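PDB 5E7P: cell division control protein Cdc48 from Mycobacterium smegmatis, which is an AAA-family ATPase that probably binds and hydrolyses ATP, and here holds ADP. Local coordinates for residues A[226-231]-A[278-283]; A[235-241]-A[387-391]; A[264-270]-A[362-368]. All blocks are in the same frame, centred on the assembly; numbering follows the deposited sequence.

In the fold
All three contacts are mostly buried and lie in the first AAA domain. Contact 3 lies within the sheet: strands 265-269 and 361-366 pair through backbone hydrogen bonds. Contact 2 shares that sheet at its edge, because strand 385-388 neighbours 265-269. It sets helix 237-249 against the edge through apolar side chains and one ring face. Contact 1 joins two helices and reaches the nucleotide; it too is mainly apolar. Met279 and Val280, on helix 276-283, rest on the strands of contact 3, and Ala238 of contact 2 packs on both Val231 and Met279 of contact 1. Helix 276-283 is thus common ground for the three.

Contact 1. Residues A[226-231]-A[278-283]; sequences VSFDDV and TMVRAV. With ADP (adenosine-5'-diphosphate), chain C.
In Val231, chi1 of 159° sets CG1 opposite the backbone N and CG2 opposite the carbonyl carbon, and the two methyls reach different residues of helix 276-283. CG1 of Val231 packs on CG of Met279 at 3.5 Å. CG2 of Val231 meets CB of Ala282 at 3.6 Å. The backbones are close at the small Ala282, whose CA lies 4.8 Å from Phe228 CA. One turn before Val231, Phe228 CD1 rests against Val283 CG2 at 3.8 Å. Ser227 caps the short helix 228-232. Its OG accepts from Asp230 N at 3.1 Å. A water links Phe228 N and Ala282 O weakly.

Thr278 faces two ways. The side chains of Thr278 and Val226 cross at about a right angle, Thr278 CG2 3.7 Å from Val226 CB. The backbone N of Thr278 gives a nearly straight bond (166°) to O2A of ADP at 2.9 Å, and its OG1 donates to the same oxygen. Val226 lies over one face of the adenine at its amino end, CG2 3.5 Å from ADP C6 and CG1 near N6. The contact puts Val226, at the adenine, next to Thr278, which binds the alpha-phosphate at the end of the P-loop (Walker A), the nucleotide site typical of AAA ATPases.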
ATOM      1  N   VAL A 226      11.179  19.428  -5.600  1.00 61.88           N
ATOM      2  CA  VAL A 226      10.799  18.685  -6.797  1.00 56.24           C
ATOM      3  C   VAL A 226       9.947  19.547  -7.726  1.00 53.80           C
ATOM      4  O   VAL A 226       8.898  20.053  -7.330  1.00 54.01           O
ATOM      5  CB  VAL A 226      10.026  17.403  -6.439  1.00 52.22           C
ATOM      6  CG1 VAL A 226       9.779  16.572  -7.683  1.00 50.18           C
ATOM      7  CG2 VAL A 226      10.791  16.594  -5.404  1.00 51.90           C
ATOM      8  N   SER A 227      10.402  19.705  -8.966  1.00 50.98           N
ATOM      9  CA  SER A 227       9.731  20.575  -9.927  1.00 47.03           C
ATOM     10  C   SER A 227       8.465  19.945 -10.501  1.00 41.88           C
ATOM     11  O   SER A 227       8.218  18.752 -10.330  1.00 38.33           O
ATOM     12  CB  SER A 227      10.677  20.930 -11.073  1.00 46.12           C
ATOM     13  OG  SER A 227      10.886  19.810 -11.913  1.00 44.78           O
ATOM     14  N   PHE A 228       7.674  20.761 -11.189  1.00 40.54           N
ATOM     15  CA  PHE A 228       6.458  20.293 -11.845  1.00 38.61           C
ATOM     16  C   PHE A 228       6.781  19.376 -13.024  1.00 40.19           C
ATOM     17  O   PHE A 228       6.064  18.407 -13.281  1.00 38.10           O
ATOM     18  CB  PHE A 228       5.610  21.487 -12.302  1.00 36.99           C
ATOM     19  CG  PHE A 228       4.443  21.111 -13.171  1.00 34.54           C
ATOM     20  CD1 PHE A 228       3.507  20.184 -12.739  1.00 31.69           C
ATOM     21  CD2 PHE A 228       4.273  21.698 -14.414  1.00 36.12           C
ATOM     22  CE1 PHE A 228       2.430  19.841 -13.536  1.00 31.57           C
ATOM     23  CE2 PHE A 228       3.196  21.362 -15.215  1.00 36.35           C
ATOM     24  CZ  PHE A 228       2.274  20.431 -14.774  1.00 34.75           C
ATOM     25  N   ASP A 229       7.861  19.686 -13.736  1.00 42.64           N
ATOM     26  CA  ASP A 229       8.301  18.861 -14.856  1.00 44.93           C
ATOM     27  C   ASP A 229       8.724  17.473 -14.373  1.00 43.79           C
ATOM     28  O   ASP A 229       8.428  16.467 -15.017  1.00 42.77           O
ATOM     29  CB  ASP A 229       9.450  19.534 -15.615  1.00 49.11           C
ATOM     30  CG  ASP A 229       8.995  20.735 -16.435  1.00 53.84           C
ATOM     31  OD1 ASP A 229       7.806  20.786 -16.822  1.00 54.86           O
ATOM     32  OD2 ASP A 229       9.831  21.628 -16.700  1.00 55.52           O
ATOM     33  N   ASP A 230       9.414  17.430 -13.238  1.00 43.03           N
ATOM     34  CA  ASP A 230       9.865  16.173 -12.649  1.00 43.35           C
ATOM     35  C   ASP A 230       8.690  15.290 -12.246  1.00 39.06           C
ATOM     36  O   ASP A 230       8.741  14.070 -12.373  1.00 36.49           O
ATOM     37  CB  ASP A 230      10.739  16.442 -11.421  1.00 47.07           C
ATOM     38  CG  ASP A 230      12.149  16.856 -11.785  1.00 52.09           C
ATOM     39  OD1 ASP A 230      12.705  16.280 -12.746  1.00 53.46           O
ATOM     40  OD2 ASP A 230      12.701  17.751 -11.110  1.00 54.06           O
ATOM     41  N   VAL A 231       7.629  15.918 -11.761  1.00 37.86           N
ATOM     42  CA  VAL A 231       6.477  15.190 -11.250  1.00 35.54           C
ATOM     43  C   VAL A 231       5.654  14.530 -12.353  1.00 36.58           C
ATOM     44  O   VAL A 231       5.221  13.386 -12.210  1.00 37.27           O
ATOM     45  CB  VAL A 231       5.586  16.116 -10.399  1.00 32.44           C
ATOM     46  CG1 VAL A 231       4.177  15.572 -10.295  1.00 29.57           C
ATOM     47  CG2 VAL A 231       6.202  16.311  -9.023  1.00 32.33           C
ATOM     48  N   THR A 278       3.978  15.549  -2.719  1.00 26.13           N
ATOM     49  CA  THR A 278       5.031  16.161  -3.520  1.00 28.96           C
ATOM     50  C   THR A 278       4.478  16.712  -4.834  1.00 30.76           C
ATOM     51  O   THR A 278       4.878  17.786  -5.288  1.00 31.58           O
ATOM     52  CB  THR A 278       6.165  15.155  -3.804  1.00 29.70           C
ATOM     53  OG1 THR A 278       6.774  14.761  -2.566  1.00 30.60           O
ATOM     54  CG2 THR A 278       7.222  15.771  -4.707  1.00 29.77           C
ATOM     55  N   MET A 279       3.547  15.978  -5.437  1.00 30.15           N
ATOM     56  CA  MET A 279       2.905  16.428  -6.666  1.00 29.67           C
ATOM     57  C   MET A 279       2.142  17.732  -6.447  1.00 30.30           C
ATOM     58  O   MET A 279       2.204  18.643  -7.271  1.00 31.90           O
ATOM     59  CB  MET A 279       1.953  15.361  -7.212  1.00 27.10           C
ATOM     60  CG  MET A 279       1.170  15.827  -8.435  1.00 26.90           C
ATOM     61  SD  MET A 279      -0.080  14.669  -9.020  1.00 47.46           S
ATOM     62  CE  MET A 279      -1.359  14.888  -7.789  1.00 31.26           C
ATOM     63  N   VAL A 280       1.422  17.811  -5.332  1.00 29.08           N
ATOM     64  CA  VAL A 280       0.612  18.986  -5.021  1.00 28.56           C
ATOM     65  C   VAL A 280       1.479  20.226  -4.816  1.00 30.90           C
ATOM     66  O   VAL A 280       1.168  21.303  -5.328  1.00 33.70           O
ATOM     67  CB  VAL A 280      -0.280  18.753  -3.782  1.00 26.81           C
ATOM     68  CG1 VAL A 280      -1.089  20.001  -3.464  1.00 27.67           C
ATOM     69  CG2 VAL A 280      -1.204  17.564  -4.008  1.00 22.11           C
ATOM     70  N   ARG A 281       2.573  20.068  -4.079  1.00 29.38           N
ATOM     71  CA  ARG A 281       3.499  21.172  -3.855  1.00 29.05           C
ATOM     72  C   ARG A 281       4.137  21.632  -5.163  1.00 32.55           C
ATOM     73  O   ARG A 281       4.322  22.832  -5.390  1.00 34.86           O
ATOM     74  CB  ARG A 281       4.576  20.773  -2.844  1.00 28.70           C
ATOM     75  CG  ARG A 281       4.012  20.272  -1.524  1.00 29.22           C
ATOM     76  CD  ARG A 281       5.091  20.116  -0.464  1.00 30.71           C
ATOM     77  NE  ARG A 281       4.539  19.574   0.774  1.00 31.72           N
ATOM     78  CZ  ARG A 281       4.578  18.288   1.114  1.00 29.27           C
ATOM     79  NH1 ARG A 281       5.162  17.404   0.313  1.00 26.72           N
ATOM     80  NH2 ARG A 281       4.044  17.888   2.261  1.00 28.29           N
ATOM     81  N   ALA A 282       4.466  20.674  -6.024  1.00 31.50           N
ATOM     82  CA  ALA A 282       5.074  20.979  -7.315  1.00 31.60           C
ATOM     83  C   ALA A 282       4.111  21.728  -8.231  1.00 30.23           C
ATOM     84  O   ALA A 282       4.492  22.697  -8.890  1.00 31.02           O
ATOM     85  CB  ALA A 282       5.561  19.707  -7.985  1.00 31.19           C
ATOM     86  N   VAL A 283       2.862  21.272  -8.270  1.00 27.69           N
ATOM     87  CA  VAL A 283       1.841  21.890  -9.111  1.00 30.60           C
ATOM     88  C   VAL A 283       1.496  23.303  -8.631  1.00 33.72           C
ATOM     89  O   VAL A 283       1.248  24.200  -9.435  1.00 37.34           O
ATOM     90  CB  VAL A 283       0.567  21.006  -9.187  1.00 23.53           C
ATOM     91  CG1 VAL A 283      -0.601  21.769  -9.795  1.00 23.32           C
ATOM     92  CG2 VAL A 283       0.851  19.750  -9.986  1.00 22.72           C
TER
HETATM   93  PB  ADP C 901       2.426  10.501  -0.532  1.00 24.57           P
HETATM   94  O1B ADP C 901       2.250   9.548   0.619  1.00 25.92           O
HETATM   95  O2B ADP C 901       2.054  11.924  -0.215  1.00 26.08           O
HETATM   96  O3B ADP C 901       1.887  10.009  -1.848  1.00 24.14           O
HETATM   97  PA  ADP C 901       4.879  11.896  -0.678  1.00 33.17           P
HETATM   98  O1A ADP C 901       4.999  12.327   0.762  1.00 32.78           O
HETATM   99  O2A ADP C 901       4.325  12.863  -1.693  1.00 32.95           O
HETATM  100  O3A ADP C 901       4.028  10.527  -0.691  1.00 29.38           O
HETATM  101  O5' ADP C 901       6.325  11.388  -1.138  1.00 31.27           O
HETATM  102  C5' ADP C 901       6.788  10.137  -0.646  1.00 41.58           C
HETATM  103  C4' ADP C 901       8.207  10.362  -0.148  1.00 45.39           C
HETATM  104  O4' ADP C 901       9.100  10.310  -1.257  1.00 48.13           O
HETATM  105  C3' ADP C 901       8.336  11.734   0.493  1.00 46.52           C
HETATM  106  O3' ADP C 901       8.912  11.611   1.798  1.00 45.93           O
HETATM  107  C2' ADP C 901       9.262  12.524  -0.410  1.00 49.79           C
HETATM  108  O2' ADP C 901      10.268  13.175   0.371  1.00 52.88           O
HETATM  109  C1' ADP C 901       9.889  11.496  -1.335  1.00 49.97           C
HETATM  110  N9  ADP C 901       9.898  11.957  -2.743  1.00 50.34           N
HETATM  111  C8  ADP C 901       8.832  12.017  -3.564  1.00 48.44           C
HETATM  112  N7  ADP C 901       9.194  12.474  -4.791  1.00 49.86           N
HETATM  113  C5  ADP C 901      10.521  12.706  -4.762  1.00 52.71           C
HETATM  114  C6  ADP C 901      11.549  13.196  -5.711  1.00 57.38           C
HETATM  115  N6  ADP C 901      11.222  13.540  -6.979  1.00 58.67           N
HETATM  116  N1  ADP C 901      12.825  13.294  -5.272  1.00 59.07           N
HETATM  117  C2  ADP C 901      13.169  12.960  -4.015  1.00 57.26           C
HETATM  118  N3  ADP C 901      12.289  12.505  -3.106  1.00 54.98           N
HETATM  119  C4  ADP C 901      10.977  12.362  -3.410  1.00 52.32           C
HETATM  120  O   HOH W   1       7.683  23.399  -9.724  1.00 43.96           O

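Contact 2. Residues A[235-241]-A[387-391]; sequences HPQAVKL and LGLSL
Helix 237-249 packs here on strand 385-388, at one edge of the central sheet in the alpha/beta core of an AAA domain, and His235 and Gln237 meet Leu387 and Leu389. Leu389 lies over one face of the His235 imidazole. Its CD2 stands 3.8 Å from the centroid of the His235 ring and 9° off the ring normal, a CH-pi contact. The two side chains cross at about a right angle, and Leu389 CG reaches 3.6 Å from His235 CD2. Ser390 O approaches the ring at its edge, near the ring plane. ND1 of His235 is hydrogen-bonded to a bound glycerol, probably from the crystallisation liquor.

Leu387 packs on helix 237-249. Its CD2 sits 3.8 Å from Leu241 CB, and the same methyl is 3.5 Å from Gln237 O. Gln237 CB touches both leucines, 4.0 Å from Leu387 CG and from Leu389 CD1. The bend at chi2 (84°) brings NE2 of Gln237 within 3.3 Å of Gly388 O, at an angle too poor for a hydrogen bond. The strand and the residues after it also face the second AAA domain, where Ser577 OG bonds to Gly388 N and Leu545 N bonds to Ser390 OG. The buried NE2 of Gln237 is satisfied there too, by a hydrogen bond to Ser577 O.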
ATOM      1  N   HIS A 235       3.784  10.911 -13.133  1.00 34.44           N
ATOM      2  CA  HIS A 235       2.425  11.202 -12.689  1.00 33.43           C
ATOM      3  C   HIS A 235       1.716  12.147 -13.653  1.00 36.17           C
ATOM      4  O   HIS A 235       1.692  13.362 -13.442  1.00 35.71           O
ATOM      5  CB  HIS A 235       2.424  11.774 -11.271  1.00 29.60           C
ATOM      6  CG  HIS A 235       2.752  10.766 -10.214  1.00 28.56           C
ATOM      7  ND1 HIS A 235       3.690  10.997  -9.231  1.00 28.80           N
ATOM      8  CD2 HIS A 235       2.266   9.523  -9.985  1.00 27.88           C
ATOM      9  CE1 HIS A 235       3.768   9.938  -8.444  1.00 28.35           C
ATOM     10  NE2 HIS A 235       2.913   9.031  -8.879  1.00 28.38           N
ATOM     11  N   PRO A 236       1.124  11.580 -14.717  1.00 37.39           N
ATOM     12  CA  PRO A 236       0.439  12.335 -15.774  1.00 39.61           C
ATOM     13  C   PRO A 236      -0.787  13.072 -15.240  1.00 38.58           C
ATOM     14  O   PRO A 236      -1.284  13.998 -15.879  1.00 41.47           O
ATOM     15  CB  PRO A 236       0.004  11.244 -16.765  1.00 38.94           C
ATOM     16  CG  PRO A 236       0.836  10.050 -16.427  1.00 38.72           C
ATOM     17  CD  PRO A 236       1.068  10.129 -14.955  1.00 36.12           C
ATOM     18  N   GLN A 237      -1.269  12.653 -14.076  1.00 35.20           N
ATOM     19  CA  GLN A 237      -2.430  13.276 -13.455  1.00 33.88           C
ATOM     20  C   GLN A 237      -2.120  14.694 -12.977  1.00 32.84           C
ATOM     21  O   GLN A 237      -3.028  15.488 -12.738  1.00 32.86           O
ATOM     22  CB  GLN A 237      -2.938  12.425 -12.286  1.00 32.71           C
ATOM     23  CG  GLN A 237      -3.614  11.119 -12.695  1.00 33.93           C
ATOM     24  CD  GLN A 237      -2.634   9.979 -12.935  1.00 33.93           C
ATOM     25  OE1 GLN A 237      -1.418  10.147 -12.820  1.00 33.23           O
ATOM     26  NE2 GLN A 237      -3.164   8.809 -13.268  1.00 33.88           N
ATOM     27  N   ALA A 238      -0.833  15.004 -12.841  1.00 30.80           N
ATOM     28  CA  ALA A 238      -0.404  16.334 -12.423  1.00 29.47           C
ATOM     29  C   ALA A 238      -0.758  17.387 -13.472  1.00 33.12           C
ATOM     30  O   ALA A 238      -1.005  18.549 -13.142  1.00 35.26           O
ATOM     31  CB  ALA A 238       1.089  16.344 -12.138  1.00 27.33           C
ATOM     32  N   VAL A 239      -0.783  16.973 -14.735  1.00 33.09           N
ATOM     33  CA  VAL A 239      -1.164  17.859 -15.832  1.00 31.92           C
ATOM     34  C   VAL A 239      -2.621  18.295 -15.682  1.00 31.02           C
ATOM     35  O   VAL A 239      -2.966  19.453 -15.925  1.00 32.52           O
ATOM     36  CB  VAL A 239      -0.951  17.172 -17.204  1.00 30.78           C
ATOM     37  CG1 VAL A 239      -1.603  17.969 -18.320  1.00 29.32           C
ATOM     38  CG2 VAL A 239       0.538  16.972 -17.474  1.00 30.75           C
ATOM     39  N   LYS A 240      -3.471  17.363 -15.269  1.00 30.99           N
ATOM     40  CA  LYS A 240      -4.892  17.642 -15.121  1.00 34.20           C
ATOM     41  C   LYS A 240      -5.158  18.508 -13.891  1.00 32.08           C
ATOM     42  O   LYS A 240      -6.023  19.387 -13.911  1.00 31.70           O
ATOM     43  CB  LYS A 240      -5.687  16.335 -15.052  1.00 38.59           C
ATOM     44  CG  LYS A 240      -7.195  16.529 -15.035  1.00 42.54           C
ATOM     45  CD  LYS A 240      -7.936  15.222 -15.260  1.00 45.63           C
ATOM     46  CE  LYS A 240      -7.949  14.820 -16.725  1.00 48.23           C
ATOM     47  NZ  LYS A 240      -9.319  14.409 -17.154  1.00 50.27           N
ATOM     48  N   LEU A 241      -4.402  18.258 -12.827  1.00 27.64           N
ATOM     49  CA  LEU A 241      -4.505  19.052 -11.609  1.00 26.09           C
ATOM     50  C   LEU A 241      -4.089  20.494 -11.879  1.00 28.12           C
ATOM     51  O   LEU A 241      -4.722  21.436 -11.400  1.00 27.96           O
ATOM     52  CB  LEU A 241      -3.635  18.451 -10.504  1.00 24.74           C
ATOM     53  CG  LEU A 241      -3.579  19.209  -9.174  1.00 22.82           C
ATOM     54  CD1 LEU A 241      -4.973  19.389  -8.594  1.00 21.72           C
ATOM     55  CD2 LEU A 241      -2.665  18.496  -8.187  1.00 20.60           C
ATOM     56  N   LEU A 387      -8.720  12.658  -7.843  1.00 28.16           N
ATOM     57  CA  LEU A 387      -7.617  12.321  -8.724  1.00 26.70           C
ATOM     58  C   LEU A 387      -6.841  11.149  -8.128  1.00 28.23           C
ATOM     59  O   LEU A 387      -6.348  11.230  -7.001  1.00 29.51           O
ATOM     60  CB  LEU A 387      -6.711  13.539  -8.889  1.00 26.39           C
ATOM     61  CG  LEU A 387      -6.064  13.787 -10.248  1.00 27.43           C
ATOM     62  CD1 LEU A 387      -7.070  13.576 -11.365  1.00 29.32           C
ATOM     63  CD2 LEU A 387      -5.517  15.197 -10.292  1.00 25.87           C
ATOM     64  N   GLY A 388      -6.749  10.055  -8.879  1.00 25.00           N
ATOM     65  CA  GLY A 388      -6.062   8.866  -8.407  1.00 23.22           C
ATOM     66  C   GLY A 388      -4.710   8.661  -9.061  1.00 23.81           C
ATOM     67  O   GLY A 388      -4.611   8.587 -10.285  1.00 26.99           O
ATOM     68  N   LEU A 389      -3.665   8.568  -8.244  1.00 22.72           N
ATOM     69  CA  LEU A 389      -2.315   8.325  -8.745  1.00 26.56           C
ATOM     70  C   LEU A 389      -2.025   6.831  -8.857  1.00 29.15           C
ATOM     71  O   LEU A 389      -2.717   6.005  -8.259  1.00 29.90           O
ATOM     72  CB  LEU A 389      -1.273   9.007  -7.853  1.00 28.73           C
ATOM     73  CG  LEU A 389      -0.825  10.408  -8.281  1.00 32.73           C
ATOM     74  CD1 LEU A 389      -2.018  11.298  -8.575  1.00 34.62           C
ATOM     75  CD2 LEU A 389       0.066  11.042  -7.224  1.00 32.50           C
ATOM     76  N   SER A 390      -0.992   6.492  -9.621  1.00 27.69           N
ATOM     77  CA  SER A 390      -0.665   5.099  -9.893  1.00 25.82           C
ATOM     78  C   SER A 390       0.763   4.737  -9.487  1.00 25.74           C
ATOM     79  O   SER A 390       1.637   5.600  -9.430  1.00 26.69           O
ATOM     80  CB  SER A 390      -0.867   4.807 -11.378  1.00 29.50           C
ATOM     81  OG  SER A 390      -0.365   3.527 -11.711  1.00 34.27           O
ATOM     82  N   LEU A 391       0.987   3.456  -9.199  1.00 25.55           N
ATOM     83  CA  LEU A 391       2.327   2.929  -8.960  1.00 25.65           C
ATOM     84  C   LEU A 391       3.176   3.103 -10.210  1.00 25.49           C
ATOM     85  O   LEU A 391       2.671   2.991 -11.327  1.00 26.60           O
ATOM     86  CB  LEU A 391       2.283   1.436  -8.611  1.00 26.31           C
ATOM     87  CG  LEU A 391       1.670   0.940  -7.298  1.00 27.82           C
ATOM     88  CD1 LEU A 391       1.506  -0.570  -7.351  1.00 25.77           C
ATOM     89  CD2 LEU A 391       2.520   1.336  -6.109  1.00 27.94           C
TER

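Contact 3. Residues A[264-270]-A[362-368]; sequences LGVLVSG and AFIATSA
Val268 and Ile364 meet on one face of the sheet, methyl to methyl, CG2 of Val268 lying 4.2 Å from CG2 of Ile364. On the same face Val268 CB rests 4.1 Å from Thr366 CG2, and Val266 CB packs against Ile364 CG1. Helix 276-283 lies on this face. Met279 touches Val268, and Val280 sets one methyl on Ile364 and the other on Thr366. The opposite face is less even. Gly265 has no side chain there and Ala365 only a methyl, while Phe363 and Leu267 project. With chi1 -179° and chi2 60°, CD1 of Leu267 comes beside the small Ala365, 4.2 Å from its CB.

The two strands run parallel, with axes 14° apart. They are adjacent inner strands in the sheet of an AAA domain: 265-269 leads into the P-loop, and 361-366 is the strand that leads towards sensor 1 in this family. Their bonds alternate in the usual parallel register; Phe363 N donates to Leu264 O at 2.9 Å. Past the strands, Gly270 N still reaches Ala368 O. The backbone turn at Gly270 would drive a CB into the preceding carbonyl O. Gly270 O accepts from Lys276 NZ, and Ala368 CB lies 3.6 Å from this same Gly270 O.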
ATOM      1  N   LEU A 264     -12.918  25.301  -6.554  1.00 35.97           N
ATOM      2  CA  LEU A 264     -12.131  24.103  -6.803  1.00 32.29           C
ATOM      3  C   LEU A 264     -11.711  23.393  -5.521  1.00 30.39           C
ATOM      4  O   LEU A 264     -10.971  23.941  -4.707  1.00 30.42           O
ATOM      5  CB  LEU A 264     -10.895  24.440  -7.636  1.00 33.24           C
ATOM      6  CG  LEU A 264     -10.027  23.247  -8.040  1.00 31.76           C
ATOM      7  CD1 LEU A 264     -10.824  22.290  -8.912  1.00 32.08           C
ATOM      8  CD2 LEU A 264      -8.773  23.716  -8.757  1.00 31.81           C
ATOM      9  N   GLY A 265     -12.192  22.165  -5.358  1.00 29.20           N
ATOM     10  CA  GLY A 265     -11.788  21.311  -4.258  1.00 28.46           C
ATOM     11  C   GLY A 265     -11.385  19.957  -4.806  1.00 27.65           C
ATOM     12  O   GLY A 265     -12.156  19.320  -5.525  1.00 28.41           O
ATOM     13  N   VAL A 266     -10.174  19.517  -4.482  1.00 25.07           N
ATOM     14  CA  VAL A 266      -9.644  18.286  -5.057  1.00 25.60           C
ATOM     15  C   VAL A 266      -9.131  17.315  -4.000  1.00 25.42           C
ATOM     16  O   VAL A 266      -8.353  17.695  -3.126  1.00 27.72           O
ATOM     17  CB  VAL A 266      -8.492  18.578  -6.049  1.00 25.40           C
ATOM     18  CG1 VAL A 266      -8.031  17.294  -6.726  1.00 23.30           C
ATOM     19  CG2 VAL A 266      -8.920  19.606  -7.082  1.00 24.89           C
ATOM     20  N   LEU A 267      -9.567  16.062  -4.088  1.00 23.97           N
ATOM     21  CA  LEU A 267      -9.016  14.995  -3.257  1.00 22.53           C
ATOM     22  C   LEU A 267      -8.098  14.093  -4.080  1.00 22.69           C
ATOM     23  O   LEU A 267      -8.545  13.393  -4.988  1.00 23.15           O
ATOM     24  CB  LEU A 267     -10.128  14.164  -2.615  1.00 21.60           C
ATOM     25  CG  LEU A 267      -9.646  13.028  -1.701  1.00 21.08           C
ATOM     26  CD1 LEU A 267      -8.811  13.567  -0.538  1.00 20.44           C
ATOM     27  CD2 LEU A 267     -10.811  12.191  -1.192  1.00 18.36           C
ATOM     28  N   VAL A 268      -6.810  14.119  -3.760  1.00 22.21           N
ATOM     29  CA  VAL A 268      -5.832  13.309  -4.467  1.00 22.11           C
ATOM     30  C   VAL A 268      -5.547  12.026  -3.694  1.00 25.42           C
ATOM     31  O   VAL A 268      -5.231  12.068  -2.501  1.00 25.56           O
ATOM     32  CB  VAL A 268      -4.515  14.075  -4.668  1.00 21.10           C
ATOM     33  CG1 VAL A 268      -3.481  13.183  -5.339  1.00 21.11           C
ATOM     34  CG2 VAL A 268      -4.753  15.339  -5.481  1.00 18.80           C
ATOM     35  N   SER A 269      -5.663  10.889  -4.373  1.00 26.37           N
ATOM     36  CA  SER A 269      -5.419   9.594  -3.748  1.00 24.17           C
ATOM     37  C   SER A 269      -4.440   8.726  -4.539  1.00 22.62           C
ATOM     38  O   SER A 269      -3.952   9.124  -5.594  1.00 21.42           O
ATOM     39  CB  SER A 269      -6.732   8.847  -3.516  1.00 26.77           C
ATOM     40  OG  SER A 269      -7.468   8.713  -4.718  1.00 31.33           O
ATOM     41  N   GLY A 270      -4.152   7.543  -4.009  1.00 21.99           N
ATOM     42  CA  GLY A 270      -3.151   6.667  -4.587  1.00 23.20           C
ATOM     43  C   GLY A 270      -2.283   6.061  -3.499  1.00 25.62           C
ATOM     44  O   GLY A 270      -2.327   6.506  -2.353  1.00 26.85           O
ATOM     45  N   ALA A 362      -8.310  27.911  -3.597  1.00 33.42           N
ATOM     46  CA  ALA A 362      -8.543  26.529  -4.005  1.00 31.99           C
ATOM     47  C   ALA A 362      -8.146  25.569  -2.887  1.00 30.61           C
ATOM     48  O   ALA A 362      -7.261  25.869  -2.085  1.00 30.07           O
ATOM     49  CB  ALA A 362      -7.778  26.212  -5.283  1.00 30.30           C
ATOM     50  N   PHE A 363      -8.799  24.412  -2.839  1.00 28.93           N
ATOM     51  CA  PHE A 363      -8.551  23.440  -1.779  1.00 26.35           C
ATOM     52  C   PHE A 363      -8.106  22.090  -2.332  1.00 26.95           C
ATOM     53  O   PHE A 363      -8.794  21.485  -3.157  1.00 27.72           O
ATOM     54  CB  PHE A 363      -9.798  23.275  -0.908  1.00 25.91           C
ATOM     55  CG  PHE A 363      -9.672  22.216   0.152  1.00 27.53           C
ATOM     56  CD1 PHE A 363      -8.700  22.308   1.134  1.00 28.85           C
ATOM     57  CD2 PHE A 363     -10.544  21.141   0.182  1.00 27.58           C
ATOM     58  CE1 PHE A 363      -8.588  21.340   2.115  1.00 29.12           C
ATOM     59  CE2 PHE A 363     -10.439  20.171   1.163  1.00 28.72           C
ATOM     60  CZ  PHE A 363      -9.457  20.269   2.128  1.00 28.87           C
ATOM     61  N   ILE A 364      -6.946  21.629  -1.878  1.00 25.56           N
ATOM     62  CA  ILE A 364      -6.434  20.320  -2.266  1.00 25.41           C
ATOM     63  C   ILE A 364      -6.058  19.499  -1.040  1.00 25.37           C
ATOM     64  O   ILE A 364      -5.342  19.974  -0.162  1.00 27.78           O
ATOM     65  CB  ILE A 364      -5.194  20.435  -3.177  1.00 24.90           C
ATOM     66  CG1 ILE A 364      -5.519  21.238  -4.437  1.00 23.48           C
ATOM     67  CG2 ILE A 364      -4.676  19.054  -3.547  1.00 22.69           C
ATOM     68  CD1 ILE A 364      -4.313  21.504  -5.305  1.00 26.70           C
ATOM     69  N   ALA A 365      -6.547  18.266  -0.982  1.00 24.03           N
ATOM     70  CA  ALA A 365      -6.197  17.360   0.104  1.00 23.81           C
ATOM     71  C   ALA A 365      -5.748  16.006  -0.441  1.00 27.41           C
ATOM     72  O   ALA A 365      -6.195  15.571  -1.505  1.00 26.53           O
ATOM     73  CB  ALA A 365      -7.368  17.191   1.046  1.00 21.00           C
ATOM     74  N   THR A 366      -4.858  15.346   0.291  1.00 27.82           N
ATOM     75  CA  THR A 366      -4.391  14.024  -0.100  1.00 27.65           C
ATOM     76  C   THR A 366      -4.836  12.964   0.901  1.00 29.56           C
ATOM     77  O   THR A 366      -5.157  13.269   2.050  1.00 28.56           O
ATOM     78  CB  THR A 366      -2.860  13.970  -0.238  1.00 26.66           C
ATOM     79  OG1 THR A 366      -2.257  14.317   1.012  1.00 27.42           O
ATOM     80  CG2 THR A 366      -2.377  14.932  -1.322  1.00 25.36           C
ATOM     81  N   SER A 367      -4.847  11.717   0.442  1.00 28.64           N
ATOM     82  CA  SER A 367      -5.199  10.572   1.267  1.00 29.43           C
ATOM     83  C   SER A 367      -4.945   9.316   0.454  1.00 28.91           C
ATOM     84  O   SER A 367      -5.390   9.225  -0.682  1.00 30.69           O
ATOM     85  CB  SER A 367      -6.672  10.627   1.671  1.00 29.78           C
ATOM     86  OG  SER A 367      -7.047   9.444   2.356  1.00 29.52           O
ATOM     87  N   ALA A 368      -4.231   8.353   1.026  1.00 27.09           N
ATOM     88  CA  ALA A 368      -3.934   7.115   0.316  1.00 24.34           C
ATOM     89  C   ALA A 368      -5.215   6.439  -0.156  1.00 26.91           C
ATOM     90  O   ALA A 368      -5.379   6.169  -1.344  1.00 30.22           O
ATOM     91  CB  ALA A 368      -3.117   6.175   1.190  1.00 21.43           C
TER